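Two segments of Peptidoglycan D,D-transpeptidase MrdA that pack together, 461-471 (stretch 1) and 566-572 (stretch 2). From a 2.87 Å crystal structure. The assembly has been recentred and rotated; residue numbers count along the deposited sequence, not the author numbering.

Stretch 1 (461-471) QLAQMTALLAN
Stretch 2 (566-572) ALFVGFA

Stretch 1 is helical from Gln-461 to Ala-470, and the helix begins earlier in the chain. Its phi/psi values stay close to -65/-38. Asn-471 follows at -88/4. Stretch 2 is a strand from Ala-566 to Ala-572. Most of its residues have phi between -95 and -159 and psi between 125 and 167; Gly-570 is nearly fully extended at 169/151. The two segments belong to one chain, and touching residues are at least 101 positions apart in sequence.

The helix lies across the strand with both running in roughly the same direction. The angle between their N-to-C directions is 34°, signed -34°, and the axes approach to 7.8 Å. Two pairs set the register. Thr-466 CA lies 6.1 Å from Gly-570 CA, and Ala-470 CA lies 6.3 Å from Phe-571 CA. The contact buries 391 Å², both sides summed.

Backbone hydrogen bonds hold the helix in its i to i-4 pattern. Thr-466 N donates to Leu-462 O at 2.9 Å, and Ala-470 N donates to Thr-466 O at 3.1 Å. Asn-471 N donates to Ala-467 O at 2.8 Å; its bond to Leu-468 O, at 3.2 Å, is weak.

No hydrogen bond crosses between the stretches. The hydroxyl of Thr-466 instead turns back to its own helix, where OG1 donates to Leu-462 O at 2.8 Å. Its chi1 of -40° (m) permits this. The same OG1 packs 3.3 Å from Val-569 CB, a van der Waals contact.

Side chains alternate along the strand. Leu-567, Val-569 and Phe-571 point their CA-to-CB bonds toward the helix, while those of Phe-568 and Ala-572 point away. From the helix, Leu-462, Thr-466, Leu-469 and Ala-470 point toward the strand. Steps of four from Leu-462 to Thr-466 to Ala-470, with Leu-469 three after Thr-466, bring them to the side of the helix that faces the strand.

Apolar packing begins with Leu-462 (chi1 -86°, m; chi2 89°, p). Its CD2 lies 3.7 Å from Leu-567 CD2 and 4.0 Å from Val-569 CG1. Leu-567 has chi1 -91°, between wells, and chi2 66° (p). Val-569 has chi1 -48° (m). These methyl groups meet in van der Waals contact, and all three residues are buried.

Gly-570 has no side chain. Thr-466 CG2 comes within 3.3 Å of Gly-570 N, so the threonine methyl packs directly on the strand backbone. An ideal CB on Gly-570 would point away from the helix and be crowded by Phe-568 CE1 at 3.5 Å.

Phe-571 (chi1 56°, p; chi2 94°) makes the aromatic contacts. Ala-470 CB sits over one face, 3.8 Å from the ring centroid and 24° off the normal. This is a CH-pi contact: the methyl hydrogens meet the pi cloud. Its closest ring atom is CG, with Ala-470 CB to Phe-571 CG at 3.5 Å. Leu-469 CB lies 4.0 Å from Phe-571 CE2, and Thr-466 O lies 3.7 Å from Phe-571 CD2. Both approach the ring obliquely. Leu-469 has chi1 -67° (m) and chi2 163° (t).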

ATOM      1  N   GLN A 461       1.204   3.549   0.911  1.00 28.50           N
ATOM      2  CA  GLN A 461       1.606   4.786   0.246  1.00 26.02           C
ATOM      3  C   GLN A 461       2.150   4.505  -1.149  1.00 29.74           C
ATOM      4  O   GLN A 461       1.939   5.293  -2.078  1.00 33.17           O
ATOM      5  CB  GLN A 461       2.648   5.519   1.089  1.00 28.27           C
ATOM      6  CG  GLN A 461       2.066   6.494   2.094  1.00 28.59           C
ATOM      7  CD  GLN A 461       3.100   6.982   3.087  1.00 34.06           C
ATOM      8  OE1 GLN A 461       4.209   6.453   3.152  1.00 35.35           O
ATOM      9  NE2 GLN A 461       2.744   7.998   3.865  1.00 38.23           N
ATOM     10  N   LEU A 462       2.854   3.382  -1.312  1.00 36.27           N
ATOM     11  CA  LEU A 462       3.342   2.990  -2.630  1.00 25.63           C
ATOM     12  C   LEU A 462       2.193   2.588  -3.545  1.00 22.32           C
ATOM     13  O   LEU A 462       2.127   3.019  -4.702  1.00 33.90           O
ATOM     14  CB  LEU A 462       4.342   1.840  -2.500  1.00 29.28           C
ATOM     15  CG  LEU A 462       5.813   2.166  -2.242  1.00 33.41           C
ATOM     16  CD1 LEU A 462       6.094   2.261  -0.753  1.00 34.25           C
ATOM     17  CD2 LEU A 462       6.699   1.113  -2.881  1.00 22.11           C
ATOM     18  N   ALA A 463       1.279   1.752  -3.041  1.00 26.15           N
ATOM     19  CA  ALA A 463       0.166   1.283  -3.862  1.00 27.06           C
ATOM     20  C   ALA A 463      -0.752   2.427  -4.268  1.00 24.46           C
ATOM     21  O   ALA A 463      -1.299   2.429  -5.377  1.00 33.61           O
ATOM     22  CB  ALA A 463      -0.620   0.207  -3.115  1.00 32.70           C
ATOM     23  N   GLN A 464      -0.937   3.410  -3.384  1.00 23.07           N
ATOM     24  CA  GLN A 464      -1.753   4.567  -3.737  1.00 26.46           C
ATOM     25  C   GLN A 464      -1.077   5.405  -4.815  1.00 26.39           C
ATOM     26  O   GLN A 464      -1.747   5.948  -5.700  1.00 27.17           O
ATOM     27  CB  GLN A 464      -2.042   5.408  -2.493  1.00 25.94           C
ATOM     28  CG  GLN A 464      -2.788   6.707  -2.768  1.00 28.57           C
ATOM     29  CD  GLN A 464      -4.008   6.517  -3.655  1.00 41.68           C
ATOM     30  OE1 GLN A 464      -4.731   5.525  -3.542  1.00 37.05           O
ATOM     31  NE2 GLN A 464      -4.243   7.475  -4.546  1.00 34.68           N
ATOM     32  N   MET A 465       0.253   5.517  -4.757  1.00 27.60           N
ATOM     33  CA  MET A 465       0.983   6.178  -5.833  1.00 25.92           C
ATOM     34  C   MET A 465       0.812   5.427  -7.147  1.00 26.87           C
ATOM     35  O   MET A 465       0.688   6.041  -8.212  1.00 30.28           O
ATOM     36  CB  MET A 465       2.462   6.293  -5.466  1.00 23.91           C
ATOM     37  CG  MET A 465       3.377   6.543  -6.651  1.00 38.56           C
ATOM     38  SD  MET A 465       5.065   5.983  -6.364  1.00 42.88           S
ATOM     39  CE  MET A 465       5.659   5.859  -8.049  1.00 31.74           C
ATOM     40  N   THR A 466       0.789   4.094  -7.087  1.00 24.60           N
ATOM     41  CA  THR A 466       0.582   3.301  -8.293  1.00 24.49           C
ATOM     42  C   THR A 466      -0.819   3.507  -8.853  1.00 31.36           C
ATOM     43  O   THR A 466      -0.995   3.639 -10.070  1.00 38.26           O
ATOM     44  CB  THR A 466       0.825   1.823  -7.995  1.00 31.94           C
ATOM     45  OG1 THR A 466       1.960   1.688  -7.130  1.00 22.90           O
ATOM     46  CG2 THR A 466       1.079   1.061  -9.283  1.00 32.72           C
ATOM     47  N   ALA A 467      -1.831   3.525  -7.981  1.00 29.29           N
ATOM     48  CA  ALA A 467      -3.184   3.834  -8.428  1.00 27.87           C
ATOM     49  C   ALA A 467      -3.288   5.259  -8.952  1.00 26.35           C
ATOM     50  O   ALA A 467      -4.074   5.529  -9.866  1.00 27.94           O
ATOM     51  CB  ALA A 467      -4.179   3.618  -7.286  1.00 28.06           C
ATOM     52  N   LEU A 468      -2.502   6.179  -8.387  1.00 32.73           N
ATOM     53  CA  LEU A 468      -2.522   7.564  -8.845  1.00 27.49           C
ATOM     54  C   LEU A 468      -1.996   7.688 -10.269  1.00 31.55           C
ATOM     55  O   LEU A 468      -2.567   8.420 -11.086  1.00 34.87           O
ATOM     56  CB  LEU A 468      -1.700   8.431  -7.894  1.00 29.55           C
ATOM     57  CG  LEU A 468      -2.252   9.803  -7.513  1.00 41.64           C
ATOM     58  CD1 LEU A 468      -3.765   9.766  -7.368  1.00 37.30           C
ATOM     59  CD2 LEU A 468      -1.597  10.265  -6.225  1.00 44.23           C
ATOM     60  N   LEU A 469      -0.909   6.983 -10.586  1.00 26.73           N
ATOM     61  CA  LEU A 469      -0.404   6.985 -11.953  1.00 26.75           C
ATOM     62  C   LEU A 469      -1.389   6.328 -12.910  1.00 34.32           C
ATOM     63  O   LEU A 469      -1.452   6.697 -14.088  1.00 34.16           O
ATOM     64  CB  LEU A 469       0.951   6.279 -12.012  1.00 28.23           C
ATOM     65  CG  LEU A 469       2.092   6.995 -11.289  1.00 30.71           C
ATOM     66  CD1 LEU A 469       3.260   6.049 -11.043  1.00 27.48           C
ATOM     67  CD2 LEU A 469       2.539   8.212 -12.079  1.00 23.27           C
ATOM     68  N   ALA A 470      -2.156   5.350 -12.423  1.00 31.17           N
ATOM     69  CA  ALA A 470      -3.189   4.733 -13.245  1.00 31.31           C
ATOM     70  C   ALA A 470      -4.400   5.643 -13.414  1.00 32.04           C
ATOM     71  O   ALA A 470      -5.055   5.611 -14.461  1.00 35.23           O
ATOM     72  CB  ALA A 470      -3.610   3.399 -12.630  1.00 26.47           C
ATOM     73  N   ASN A 471      -4.705   6.460 -12.408  1.00 31.31           N
ATOM     74  CA  ASN A 471      -5.907   7.287 -12.392  1.00 29.51           C
ATOM     75  C   ASN A 471      -5.718   8.650 -13.044  1.00 32.63           C
ATOM     76  O   ASN A 471      -6.648   9.464 -13.014  1.00 43.44           O
ATOM     77  CB  ASN A 471      -6.393   7.476 -10.953  1.00 32.29           C
ATOM     78  CG  ASN A 471      -7.883   7.258 -10.811  1.00 39.36           C
ATOM     79  OD1 ASN A 471      -8.542   6.779 -11.734  1.00 41.47           O
ATOM     80  ND2 ASN A 471      -8.425   7.610  -9.651  1.00 40.71           N
ATOM     81  N   ALA A 566      13.241  -6.504  -2.178  1.00 28.10           N
ATOM     82  CA  ALA A 566      12.862  -6.298  -3.569  1.00 28.77           C
ATOM     83  C   ALA A 566      11.474  -5.675  -3.647  1.00 31.74           C
ATOM     84  O   ALA A 566      10.556  -6.083  -2.929  1.00 35.21           O
ATOM     85  CB  ALA A 566      12.889  -7.620  -4.336  1.00 33.86           C
ATOM     86  N   LEU A 567      11.324  -4.684  -4.525  1.00 27.64           N
ATOM     87  CA  LEU A 567      10.082  -3.938  -4.663  1.00 22.98           C
ATOM     88  C   LEU A 567       9.639  -3.923  -6.119  1.00 27.38           C
ATOM     89  O   LEU A 567      10.464  -3.894  -7.035  1.00 29.67           O
ATOM     90  CB  LEU A 567      10.233  -2.494  -4.157  1.00 33.02           C
ATOM     91  CG  LEU A 567       9.910  -2.200  -2.691  1.00 26.45           C
ATOM     92  CD1 LEU A 567      10.904  -2.884  -1.769  1.00 32.32           C
ATOM     93  CD2 LEU A 567       9.901  -0.702  -2.439  1.00 21.74           C
ATOM     94  N   PHE A 568       8.321  -3.940  -6.323  1.00 28.49           N
ATOM     95  CA  PHE A 568       7.752  -3.791  -7.662  1.00 22.20           C
ATOM     96  C   PHE A 568       6.324  -3.290  -7.534  1.00 23.36           C
ATOM     97  O   PHE A 568       5.509  -3.909  -6.843  1.00 21.97           O
ATOM     98  CB  PHE A 568       7.784  -5.115  -8.432  1.00 33.86           C
ATOM     99  CG  PHE A 568       7.472  -4.974  -9.902  1.00 30.69           C
ATOM    100  CD1 PHE A 568       6.164  -4.909 -10.350  1.00 23.96           C
ATOM    101  CD2 PHE A 568       8.486  -4.914 -10.835  1.00 30.62           C
ATOM    102  CE1 PHE A 568       5.877  -4.788 -11.694  1.00 30.13           C
ATOM    103  CE2 PHE A 568       8.208  -4.787 -12.181  1.00 34.47           C
ATOM    104  CZ  PHE A 568       6.900  -4.725 -12.611  1.00 34.13           C
ATOM    105  N   VAL A 569       6.029  -2.176  -8.196  1.00 31.62           N
ATOM    106  CA  VAL A 569       4.675  -1.659  -8.307  1.00 28.85           C
ATOM    107  C   VAL A 569       4.234  -1.776  -9.763  1.00 30.86           C
ATOM    108  O   VAL A 569       5.038  -2.024 -10.661  1.00 34.57           O
ATOM    109  CB  VAL A 569       4.567  -0.205  -7.805  1.00 29.45           C
ATOM    110  CG1 VAL A 569       5.238  -0.058  -6.448  1.00 26.94           C
ATOM    111  CG2 VAL A 569       5.179   0.753  -8.816  1.00 30.57           C
ATOM    112  N   GLY A 570       2.936  -1.590  -9.995  1.00 28.01           N
ATOM    113  CA  GLY A 570       2.420  -1.640 -11.350  1.00 27.62           C
ATOM    114  C   GLY A 570       0.910  -1.681 -11.448  1.00 32.87           C
ATOM    115  O   GLY A 570       0.235  -2.184 -10.544  1.00 27.97           O
ATOM    116  N   PHE A 571       0.368  -1.154 -12.543  1.00 29.99           N
ATOM    117  CA  PHE A 571      -1.057  -1.229 -12.819  1.00 30.37           C
ATOM    118  C   PHE A 571      -1.295  -1.872 -14.180  1.00 31.22           C
ATOM    119  O   PHE A 571      -0.430  -1.856 -15.060  1.00 30.13           O
ATOM    120  CB  PHE A 571      -1.724   0.156 -12.755  1.00 32.33           C
ATOM    121  CG  PHE A 571      -1.108   1.186 -13.662  1.00 36.68           C
ATOM    122  CD1 PHE A 571      -1.615   1.400 -14.934  1.00 38.60           C
ATOM    123  CD2 PHE A 571      -0.044   1.961 -13.232  1.00 38.19           C
ATOM    124  CE1 PHE A 571      -1.060   2.354 -15.766  1.00 36.76           C
ATOM    125  CE2 PHE A 571       0.516   2.916 -14.059  1.00 44.17           C
ATOM    126  CZ  PHE A 571       0.006   3.114 -15.327  1.00 36.37           C
ATOM    127  N   ALA A 572      -2.485  -2.451 -14.340  1.00 26.94           N
ATOM    128  CA  ALA A 572      -2.814  -3.196 -15.547  1.00 31.53           C
ATOM    129  C   ALA A 572      -4.326  -3.274 -15.685  1.00 33.70           C
ATOM    130  O   ALA A 572      -5.038  -3.224 -14.677  1.00 27.79           O
ATOM    131  CB  ALA A 572      -2.207  -4.607 -15.505  1.00 29.90           C
TER